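Local coordinates for Glyoxalase/Bleomycin resistance protein/dioxygenase domain (Frankia sp., PDB 2RK0), which is of unknown specific function but belongs to the glyoxalase/bleomycin resistance protein/dioxygenase superfamily, whose members include metal-dependent enzymes and antibiotic-binding resistance proteins, at residues R36-F42 and V54-D59; L65-T69 and R115-A121; W22-D28 and R92-A98. All coordinates share one frame; numbering follows the deposited sequence.

Interaction 1: R36-F42 and V54-D59; sequences RGDTTSF and VLREHD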
loop_
_atom_site.group_PDB
_atom_site.type_symbol
_atom_site.label_atom_id
_atom_site.label_comp_id
_atom_site.label_asym_id
_atom_site.label_seq_id
_atom_site.Cartn_x
_atom_site.Cartn_y
_atom_site.Cartn_z
ATOM N N ARG A 36 -9.176 15.226 12.934
ATOM C CA ARG A 36 -10.453 14.557 13.017
ATOM C C ARG A 36 -11.157 14.662 11.674
ATOM O O ARG A 36 -11.140 15.711 11.029
ATOM C CB ARG A 36 -11.281 15.223 14.117
ATOM C CG ARG A 36 -12.669 14.674 14.295
ATOM C CD ARG A 36 -12.648 13.240 14.770
ATOM N NE ARG A 36 -13.996 12.695 14.759
ATOM C CZ ARG A 36 -14.300 11.427 15.000
ATOM N NH1 ARG A 36 -13.345 10.548 15.276
ATOM N NH2 ARG A 36 -15.565 11.038 14.964
ATOM N N GLY A 37 -11.746 13.556 11.241
ATOM C CA GLY A 37 -12.474 13.548 9.990
ATOM C C GLY A 37 -13.933 13.400 10.359
ATOM O O GLY A 37 -14.294 13.576 11.524
ATOM N N ASP A 38 -14.776 13.079 9.387
ATOM C CA ASP A 38 -16.197 12.902 9.655
ATOM C C ASP A 38 -16.426 11.771 10.664
ATOM O O ASP A 38 -16.997 11.986 11.734
ATOM C CB ASP A 38 -16.938 12.594 8.348
ATOM C CG ASP A 38 -18.385 12.185 8.575
ATOM O OD1 ASP A 38 -19.099 12.892 9.317
ATOM O OD2 ASP A 38 -18.804 11.155 8.002
ATOM N N THR A 39 -15.971 10.570 10.321
ATOM C CA THR A 39 -16.136 9.412 11.192
ATOM C C THR A 39 -14.796 8.787 11.575
ATOM O O THR A 39 -14.746 7.633 12.009
ATOM C CB THR A 39 -16.962 8.333 10.505
ATOM O OG1 THR A 39 -16.310 7.953 9.287
ATOM C CG2 THR A 39 -18.360 8.845 10.198
ATOM N N THR A 40 -13.718 9.548 11.422
ATOM C CA THR A 40 -12.391 9.031 11.734
ATOM C C THR A 40 -11.470 10.029 12.425
ATOM O O THR A 40 -11.735 11.230 12.454
ATOM C CB THR A 40 -11.648 8.587 10.454
ATOM O OG1 THR A 40 -11.551 9.704 9.554
ATOM C CG2 THR A 40 -12.377 7.435 9.766
ATOM N N SER A 41 -10.389 9.492 12.982
ATOM C CA SER A 41 -9.333 10.267 13.621
ATOM C C SER A 41 -8.135 9.866 12.766
ATOM O O SER A 41 -8.015 8.702 12.385
ATOM C CB SER A 41 -9.091 9.817 15.065
ATOM O OG SER A 41 -10.220 10.063 15.884
ATOM N N PHE A 42 -7.258 10.808 12.448
ATOM C CA PHE A 42 -6.115 10.472 11.619
ATOM C C PHE A 42 -4.836 11.137 12.098
ATOM O O PHE A 42 -4.861 12.104 12.866
ATOM C CB PHE A 42 -6.393 10.883 10.172
ATOM C CG PHE A 42 -6.327 12.364 9.950
ATOM C CD1 PHE A 42 -5.099 13.002 9.799
ATOM C CD2 PHE A 42 -7.488 13.131 9.937
ATOM C CE1 PHE A 42 -5.023 14.384 9.639
ATOM C CE2 PHE A 42 -7.427 14.519 9.779
ATOM C CZ PHE A 42 -6.190 15.146 9.630
ATOM N N VAL A 54 -0.562 7.679 6.286
ATOM C CA VAL A 54 -1.607 8.240 7.119
ATOM C C VAL A 54 -2.252 7.093 7.886
ATOM O O VAL A 54 -2.647 6.091 7.294
ATOM C CB VAL A 54 -2.687 8.953 6.275
ATOM C CG1 VAL A 54 -3.710 9.608 7.196
ATOM C CG2 VAL A 54 -2.032 10.000 5.356
ATOM N N LEU A 55 -2.319 7.235 9.206
ATOM C CA LEU A 55 -2.933 6.229 10.067
ATOM C C LEU A 55 -4.346 6.730 10.320
ATOM O O LEU A 55 -4.548 7.901 10.640
ATOM C CB LEU A 55 -2.154 6.104 11.380
ATOM C CG LEU A 55 -0.666 5.775 11.193
ATOM C CD1 LEU A 55 0.049 5.678 12.534
ATOM C CD2 LEU A 55 -0.540 4.467 10.441
ATOM N N ARG A 56 -5.331 5.852 10.176
ATOM C CA ARG A 56 -6.709 6.278 10.355
ATOM C C ARG A 56 -7.557 5.334 11.211
ATOM O O ARG A 56 -7.661 4.139 10.931
ATOM C CB ARG A 56 -7.339 6.461 8.971
ATOM C CG ARG A 56 -8.665 7.189 8.956
ATOM C CD ARG A 56 -9.039 7.570 7.527
ATOM N NE ARG A 56 -8.149 8.593 6.985
ATOM C CZ ARG A 56 -8.315 9.901 7.166
ATOM N NH1 ARG A 56 -9.344 10.355 7.870
ATOM N NH2 ARG A 56 -7.450 10.759 6.651
ATOM N N GLU A 57 -8.157 5.885 12.259
ATOM C CA GLU A 57 -9.010 5.102 13.141
ATOM C C GLU A 57 -10.460 5.471 12.856
ATOM O O GLU A 57 -10.831 6.638 12.943
ATOM C CB GLU A 57 -8.703 5.395 14.606
ATOM C CG GLU A 57 -9.358 4.409 15.562
ATOM C CD GLU A 57 -9.227 4.820 17.018
ATOM O OE1 GLU A 57 -8.170 5.373 17.391
ATOM O OE2 GLU A 57 -10.177 4.574 17.790
ATOM N N HIS A 58 -11.268 4.468 12.514
ATOM C CA HIS A 58 -12.683 4.658 12.216
ATOM C C HIS A 58 -13.520 4.493 13.488
ATOM O O HIS A 58 -13.378 3.503 14.204
ATOM C CB HIS A 58 -13.121 3.635 11.160
ATOM C CG HIS A 58 -12.477 3.836 9.822
ATOM N ND1 HIS A 58 -13.122 4.451 8.771
ATOM C CD2 HIS A 58 -11.234 3.538 9.377
ATOM C CE1 HIS A 58 -12.304 4.524 7.737
ATOM N NE2 HIS A 58 -11.153 3.978 8.078
ATOM N N ASP A 59 -14.386 5.462 13.778
ATOM C CA ASP A 59 -15.210 5.373 14.985
ATOM C C ASP A 59 -15.963 4.053 15.024
ATOM O O ASP A 59 -16.155 3.476 16.090
ATOM C CB ASP A 59 -16.230 6.506 15.048
ATOM C CG ASP A 59 -15.602 7.874 14.933
ATOM O OD1 ASP A 59 -14.443 8.050 15.364
ATOM O OD2 ASP A 59 -16.294 8.777 14.420
HETATM O O HOH W 1 -15.680 5.447 9.091
HETATM O O HOH W 2 -8.391 8.482 17.861
#

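Interaction 2: L65-T69 and R115-A121; sequences LFDET and RDADNIA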
loop_
_atom_site.group_PDB
_atom_site.type_symbol
_atom_site.label_atom_id
_atom_site.label_comp_id
_atom_site.label_asym_id
_atom_site.label_seq_id
_atom_site.Cartn_x
_atom_site.Cartn_y
_atom_site.Cartn_z
ATOM N N LEU A 65 -10.734 -7.890 11.849
ATOM C CA LEU A 65 -9.281 -7.974 11.934
ATOM C C LEU A 65 -8.659 -7.855 10.551
ATOM O O LEU A 65 -9.338 -8.041 9.531
ATOM C CB LEU A 65 -8.860 -9.322 12.523
ATOM C CG LEU A 65 -9.408 -9.789 13.872
ATOM C CD1 LEU A 65 -8.840 -11.163 14.201
ATOM C CD2 LEU A 65 -9.035 -8.792 14.941
ATOM N N PHE A 66 -7.364 -7.550 10.506
ATOM C CA PHE A 66 -6.698 -7.492 9.211
ATOM C C PHE A 66 -6.831 -8.909 8.662
ATOM O O PHE A 66 -6.548 -9.886 9.359
ATOM C CB PHE A 66 -5.217 -7.153 9.337
ATOM C CG PHE A 66 -4.466 -7.307 8.048
ATOM C CD1 PHE A 66 -4.646 -6.396 7.014
ATOM C CD2 PHE A 66 -3.628 -8.401 7.845
ATOM C CE1 PHE A 66 -4.005 -6.568 5.792
ATOM C CE2 PHE A 66 -2.982 -8.586 6.627
ATOM C CZ PHE A 66 -3.172 -7.665 5.596
ATOM N N ASP A 67 -7.269 -9.022 7.415
ATOM C CA ASP A 67 -7.444 -10.322 6.798
ATOM C C ASP A 67 -7.064 -10.222 5.326
ATOM O O ASP A 67 -7.865 -9.768 4.511
ATOM C CB ASP A 67 -8.908 -10.754 6.940
ATOM C CG ASP A 67 -9.169 -12.144 6.391
ATOM O OD1 ASP A 67 -8.297 -12.697 5.683
ATOM O OD2 ASP A 67 -10.265 -12.679 6.659
ATOM N N GLU A 68 -5.852 -10.661 4.984
ATOM C CA GLU A 68 -5.382 -10.600 3.603
ATOM C C GLU A 68 -6.265 -11.291 2.574
ATOM O O GLU A 68 -6.094 -11.061 1.380
ATOM C CB GLU A 68 -3.956 -11.158 3.474
ATOM C CG GLU A 68 -3.759 -12.525 4.098
ATOM C CD GLU A 68 -3.246 -12.417 5.519
ATOM O OE1 GLU A 68 -2.022 -12.196 5.707
ATOM O OE2 GLU A 68 -4.072 -12.536 6.448
ATOM N N THR A 69 -7.195 -12.142 3.008
ATOM C CA THR A 69 -8.069 -12.819 2.051
ATOM C C THR A 69 -9.241 -11.925 1.628
ATOM O O THR A 69 -10.042 -12.309 0.778
ATOM C CB THR A 69 -8.647 -14.142 2.614
ATOM O OG1 THR A 69 -9.504 -13.858 3.729
ATOM C CG2 THR A 69 -7.518 -15.083 3.050
ATOM N N ARG A 115 4.757 -7.587 11.050
ATOM C CA ARG A 115 3.396 -7.085 11.188
ATOM C C ARG A 115 3.365 -5.881 12.111
ATOM O O ARG A 115 4.185 -5.771 13.014
ATOM C CB ARG A 115 2.499 -8.168 11.787
ATOM C CG ARG A 115 2.547 -9.493 11.071
ATOM C CD ARG A 115 1.751 -9.453 9.799
ATOM N NE ARG A 115 1.712 -10.761 9.159
ATOM C CZ ARG A 115 0.621 -11.288 8.613
ATOM N NH1 ARG A 115 -0.521 -10.608 8.639
ATOM N NH2 ARG A 115 0.670 -12.485 8.037
ATOM N N ASP A 116 2.419 -4.977 11.896
ATOM C CA ASP A 116 2.334 -3.830 12.778
ATOM C C ASP A 116 1.386 -4.175 13.915
ATOM O O ASP A 116 0.950 -5.325 14.030
ATOM C CB ASP A 116 1.881 -2.575 12.022
ATOM C CG ASP A 116 0.417 -2.611 11.607
ATOM O OD1 ASP A 116 -0.305 -3.602 11.876
ATOM O OD2 ASP A 116 -0.006 -1.610 10.999
ATOM N N ALA A 117 1.072 -3.194 14.751
ATOM C CA ALA A 117 0.193 -3.411 15.897
ATOM C C ALA A 117 -1.171 -4.013 15.545
ATOM O O ALA A 117 -1.800 -4.655 16.381
ATOM C CB ALA A 117 0.010 -2.106 16.654
ATOM N N ASP A 118 -1.624 -3.808 14.310
ATOM C CA ASP A 118 -2.904 -4.360 13.864
ATOM C C ASP A 118 -2.720 -5.616 13.014
ATOM O O ASP A 118 -3.646 -6.078 12.347
ATOM C CB ASP A 118 -3.675 -3.302 13.078
ATOM C CG ASP A 118 -4.301 -2.266 13.978
ATOM O OD1 ASP A 118 -5.432 -2.503 14.441
ATOM O OD2 ASP A 118 -3.659 -1.228 14.241
ATOM N N ASN A 119 -1.512 -6.166 13.040
ATOM C CA ASN A 119 -1.200 -7.366 12.279
ATOM C C ASN A 119 -1.187 -7.133 10.774
ATOM O O ASN A 119 -1.238 -8.080 9.992
ATOM C CB ASN A 119 -2.196 -8.477 12.596
ATOM C CG ASN A 119 -1.530 -9.817 12.720
ATOM O OD1 ASN A 119 -2.007 -10.821 12.180
ATOM N ND2 ASN A 119 -0.416 -9.848 13.441
ATOM N N ILE A 120 -1.134 -5.876 10.359
ATOM C CA ILE A 120 -1.093 -5.584 8.933
ATOM C C ILE A 120 0.247 -6.105 8.408
ATOM O O ILE A 120 1.294 -5.881 9.027
ATOM C CB ILE A 120 -1.225 -4.074 8.689
ATOM C CG1 ILE A 120 -2.594 -3.610 9.207
ATOM C CG2 ILE A 120 -1.009 -3.757 7.204
ATOM C CD1 ILE A 120 -2.841 -2.111 9.092
ATOM N N ALA A 121 0.209 -6.812 7.282
ATOM C CA ALA A 121 1.411 -7.392 6.704
ATOM C C ALA A 121 2.320 -6.402 5.981
ATOM O O ALA A 121 1.923 -5.786 4.992
ATOM C CB ALA A 121 1.038 -8.535 5.762
HETATM O O HOH W 3 -6.258 -6.784 12.893
HETATM O O HOH W 4 -5.144 -10.653 11.377
HETATM O O HOH W 5 -3.334 -12.456 8.985
#

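Interaction 3: W22-D28 and R92-A98; sequences WYTEILD and RLAKAGA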
loop_
_atom_site.group_PDB
_atom_site.type_symbol
_atom_site.label_atom_id
_atom_site.label_comp_id
_atom_site.label_asym_id
_atom_site.label_seq_id
_atom_site.Cartn_x
_atom_site.Cartn_y
_atom_site.Cartn_z
ATOM N N TRP A 22 3.819 2.888 17.448
ATOM C CA TRP A 22 4.428 1.736 16.800
ATOM C C TRP A 22 5.223 2.159 15.567
ATOM O O TRP A 22 6.384 1.793 15.406
ATOM C CB TRP A 22 3.364 0.724 16.373
ATOM C CG TRP A 22 3.956 -0.601 15.974
ATOM C CD1 TRP A 22 4.175 -1.674 16.790
ATOM C CD2 TRP A 22 4.462 -0.970 14.682
ATOM N NE1 TRP A 22 4.786 -2.685 16.090
ATOM C CE2 TRP A 22 4.973 -2.283 14.795
ATOM C CE3 TRP A 22 4.532 -0.321 13.439
ATOM C CZ2 TRP A 22 5.548 -2.963 13.715
ATOM C CZ3 TRP A 22 5.105 -1.000 12.365
ATOM C CH2 TRP A 22 5.604 -2.307 12.513
ATOM N N TYR A 23 4.595 2.925 14.686
ATOM C CA TYR A 23 5.287 3.348 13.486
ATOM C C TYR A 23 6.476 4.259 13.786
ATOM O O TYR A 23 7.517 4.168 13.132
ATOM C CB TYR A 23 4.307 4.021 12.520
ATOM C CG TYR A 23 3.518 3.011 11.720
ATOM C CD1 TYR A 23 2.389 2.386 12.252
ATOM C CD2 TYR A 23 3.969 2.598 10.469
ATOM C CE1 TYR A 23 1.732 1.361 11.550
ATOM C CE2 TYR A 23 3.330 1.584 9.768
ATOM C CZ TYR A 23 2.219 0.966 10.307
ATOM O OH TYR A 23 1.626 -0.065 9.609
ATOM N N THR A 24 6.328 5.121 14.785
ATOM C CA THR A 24 7.401 6.039 15.156
ATOM C C THR A 24 8.612 5.248 15.617
ATOM O O THR A 24 9.729 5.451 15.136
ATOM C CB THR A 24 6.954 6.985 16.295
ATOM O OG1 THR A 24 5.846 7.774 15.842
ATOM C CG2 THR A 24 8.101 7.919 16.716
ATOM N N GLU A 25 8.369 4.329 16.542
ATOM C CA GLU A 25 9.410 3.490 17.120
ATOM C C GLU A 25 10.078 2.508 16.155
ATOM O O GLU A 25 11.302 2.345 16.172
ATOM C CB GLU A 25 8.822 2.716 18.300
ATOM C CG GLU A 25 9.828 1.898 19.082
ATOM C CD GLU A 25 9.215 1.292 20.336
ATOM O OE1 GLU A 25 8.612 2.058 21.118
ATOM O OE2 GLU A 25 9.341 0.062 20.535
ATOM N N ILE A 26 9.275 1.853 15.320
ATOM C CA ILE A 26 9.793 0.866 14.376
ATOM C C ILE A 26 10.347 1.414 13.064
ATOM O O ILE A 26 11.438 1.044 12.653
ATOM C CB ILE A 26 8.707 -0.173 14.010
ATOM C CG1 ILE A 26 8.150 -0.824 15.283
ATOM C CG2 ILE A 26 9.283 -1.208 13.040
ATOM C CD1 ILE A 26 9.198 -1.530 16.134
ATOM N N LEU A 27 9.596 2.287 12.404
ATOM C CA LEU A 27 10.027 2.808 11.112
ATOM C C LEU A 27 10.453 4.268 11.107
ATOM O O LEU A 27 10.652 4.849 10.041
ATOM C CB LEU A 27 8.910 2.604 10.083
ATOM C CG LEU A 27 8.370 1.179 9.947
ATOM C CD1 LEU A 27 7.132 1.181 9.058
ATOM C CD2 LEU A 27 9.444 0.267 9.378
ATOM N N ASP A 28 10.605 4.859 12.287
ATOM C CA ASP A 28 10.997 6.263 12.373
ATOM C C ASP A 28 9.992 7.137 11.658
ATOM O O ASP A 28 10.335 8.182 11.107
ATOM C CB ASP A 28 12.381 6.494 11.764
ATOM C CG ASP A 28 13.480 5.865 12.584
ATOM O OD1 ASP A 28 13.457 6.054 13.816
ATOM O OD2 ASP A 28 14.352 5.195 11.994
ATOM N N ARG A 92 14.786 -3.645 16.431
ATOM C CA ARG A 92 13.656 -2.874 16.940
ATOM C C ARG A 92 12.411 -3.739 17.107
ATOM O O ARG A 92 11.705 -3.647 18.117
ATOM C CB ARG A 92 13.352 -1.715 15.994
ATOM C CG ARG A 92 14.413 -0.629 15.998
ATOM C CD ARG A 92 14.087 0.447 14.982
ATOM N NE ARG A 92 15.061 1.529 14.993
ATOM C CZ ARG A 92 15.044 2.550 14.145
ATOM N NH1 ARG A 92 14.102 2.625 13.212
ATOM N NH2 ARG A 92 15.960 3.505 14.236
ATOM N N LEU A 93 12.137 -4.578 16.111
ATOM C CA LEU A 93 10.968 -5.454 16.163
ATOM C C LEU A 93 11.060 -6.382 17.369
ATOM O O LEU A 93 10.096 -6.540 18.115
ATOM C CB LEU A 93 10.863 -6.283 14.875
ATOM C CG LEU A 93 10.577 -5.479 13.599
ATOM C CD1 LEU A 93 10.709 -6.380 12.374
ATOM C CD2 LEU A 93 9.183 -4.873 13.680
ATOM N N ALA A 94 12.229 -6.984 17.555
ATOM C CA ALA A 94 12.455 -7.896 18.667
ATOM C C ALA A 94 12.289 -7.166 19.993
ATOM O O ALA A 94 11.557 -7.613 20.879
ATOM C CB ALA A 94 13.845 -8.490 18.567
ATOM N N LYS A 95 12.975 -6.035 20.122
ATOM C CA LYS A 95 12.917 -5.231 21.334
ATOM C C LYS A 95 11.467 -4.873 21.659
ATOM O O LYS A 95 11.067 -4.856 22.822
ATOM C CB LYS A 95 13.743 -3.954 21.147
ATOM C CG LYS A 95 14.566 -3.560 22.371
ATOM C CD LYS A 95 15.415 -2.312 22.119
ATOM C CE LYS A 95 16.463 -2.534 21.024
ATOM N NZ LYS A 95 17.509 -3.527 21.407
ATOM N N ALA A 96 10.679 -4.604 20.621
ATOM C CA ALA A 96 9.278 -4.238 20.793
ATOM C C ALA A 96 8.354 -5.443 20.970
ATOM O O ALA A 96 7.166 -5.291 21.265
ATOM C CB ALA A 96 8.817 -3.402 19.605
ATOM N N GLY A 97 8.896 -6.642 20.789
ATOM C CA GLY A 97 8.083 -7.835 20.933
ATOM C C GLY A 97 7.071 -7.962 19.806
ATOM O O GLY A 97 6.008 -8.554 19.972
ATOM N N ALA A 98 7.406 -7.398 18.651
ATOM C CA ALA A 98 6.530 -7.459 17.487
ATOM C C ALA A 98 6.613 -8.822 16.796
ATOM O O ALA A 98 7.494 -9.632 17.097
ATOM C CB ALA A 98 6.908 -6.360 16.508
HETATM O O HOH W 6 11.782 -1.198 19.407
#

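Interaction 1: R36-F42 and V54-D59
Thr-40 meets both Arg-56 and His-58 because its chi1 of 58° puts OG1 between the backbone N and the carbonyl carbon while CG2 stands anti to that carbon. The methyl branch sits over one face of the His-58 imidazole, offset toward ND1, with CG2 3.2 Å from ND1: a CH-pi contact. The hydroxyl branch takes a bent hydrogen bond from Arg-56, NH1 to OG1 2.9 Å, lying in the plane of the guanidinium. Arg-56 gets there by folding at chi3 (-68°), which turns its end back across the strand pair and lays one guanidinium face against CB of Phe-42, 3.7 Å from NH2.

Between the backbones, Ser-41 and Glu-57 form the hydrogen-bonded antiparallel pair, Ser-41 N to Glu-57 O 2.9 Å and Glu-57 N to Ser-41 O 2.8 Å. Non-hydrogen-bonded pairs flank it, Thr-40 with His-58 and Phe-42 with Arg-56. One step further, Asp-59 N bonds almost straight to Thr-39 O at 2.8 Å. There the Arg-36 guanidinium meets the Asp-59 carboxylate edge-on in a salt bridge, the two planes 16° apart, NH1 reaching the syn lone pair of OD1 at 2.7 Å; the NH2 to OD2 distance is modelled too short to weigh. Ser-41 OG, also in the guanidinium plane, accepts from NH1 and helps fix its rotation.

A water joins Thr-39 OG1 to His-58 ND1, while His-58 NE2 bonds Asp-74 of the second subunit. On the Ser-41 face, Glu-57 OE1 accepts from Leu-16 N at the start of helix 16-27. The contact joins the start of strand 40-46 to the end of strand 52-58, a beta hairpin in the middle of a four-stranded sheet of order 1-4-3-2, the beta-alpha-beta-beta-beta module of the vicinal oxygen chelate fold.

Interaction 2: L65-T69 and R115-A121
Phe-66 lies in an extended piece of the loop between strands 52-58 and 72-80 that runs past Ile-120, their CA atoms 5.9 Å apart, just where segment 115-121 leaves a type I beta turn, Asp-116 to Asn-119, between strands 109-115 and 121-127. Within the turn, Asp-116 OD1 accepts from Asp-118 N and Ile-120 N, which arrive from opposite faces of the carboxylate, the first bond making an Asx turn. No direct hydrogen bond joins the two backbones. Instead one water runs from Phe-66 N to Asp-118 O, and another from Phe-66 O to Asn-119 OD1.

With CG anti to the backbone N (chi1 171°), the Phe-66 ring reaches over Ile-120, whose CA is centred beneath one face, 3.9 Å from the ring centroid; Glu-68 N lies over the opposite face. Ring atom CE2 is 4.1 Å from CB of Ala-121. Phe-66 and Ile-120 also pack on Gly-72 of the second subunit. The guanidinium plane of Arg-115 stands 83° from that of the ring, held by a bond from NH1 to Asn-119 O at 3.0 Å. Its NH2 is 3.6 Å from Glu-68 OE1. A water donates to Glu-68 OE2 and is weakly shared with Arg-115 NH1.

The Glu-68 to Arg-115 pairing is a salt bridge without a direct hydrogen bond, probably weakly directional; the rest is ring packing and water bridges.

Interaction 3: W22-D28 and R92-A98
Ile-26 and Leu-93 pack where helix 16-27 meets helix 83-96 in this vicinal oxygen chelate fold: segments 22-27 and 92-96 run at 133° to each other, their axes 9.9 Å apart at closest. The tight part is apolar. CG2 of Ile-26 touches CD2 of Leu-93 at 3.7 Å, the two side chains crossing at about a right angle, and the same CD2 lies 4.1 Å from CZ2 of Trp-22. CG1 of Ile-26 is centred over one face of the indole, so the isoleucine fills the angle between ring and leucine; its CD1 carries on to CB of Ala-96. At the ring edge comes CB of Ala-98, just past the Schellman motif that ends helix 83-96 at Gly-97. Phe-114 of strand 109-115 touches both Trp-22 and Leu-93.

The polar side is looser and more exposed. A water bridges the two segments there, donating to Glu-25 OE2 and Arg-92 O. Arg-92, extended from CG to NE, runs past the carbonyls of Glu-25 and Ile-26, with CD 3.6 Å from Glu-25 O. Its NH1 bonds Ile-26 O at 3.1 Å from well above the carbonyl plane. The guanidinium is perpendicular to the Asp-28 carboxylate and makes a salt bridge to one oxygen: NH1 meets Asp-28 OD2 from above the carboxylate plane at 2.9 Å, and NH2 uses the syn lone pair of OD2 at 3.2 Å.

Overall arrangement
Interaction 3 is the partly buried contact of the three, joining helices 16-27 and 83-96 mainly through apolar side chains with an arginine on its more exposed side. Interactions 1 and 2 lie at the surface and both touch the second subunit, but differ in chemistry: interaction 1 is strand pairing bordered by charge, interaction 2 a loop laid on a turn through an aromatic face and waters. Helix 16-27 links them. Tyr-23 CE1 packs on Leu-55 CD2 of interaction 1 at 4.0 Å, its OH probably bonds Asp-116 OD2 of interaction 2 at 2.6 Å, and neighbouring Trp-22 lies against Arg-115 and Asp-116. Interactions 1 and 2 do not touch directly.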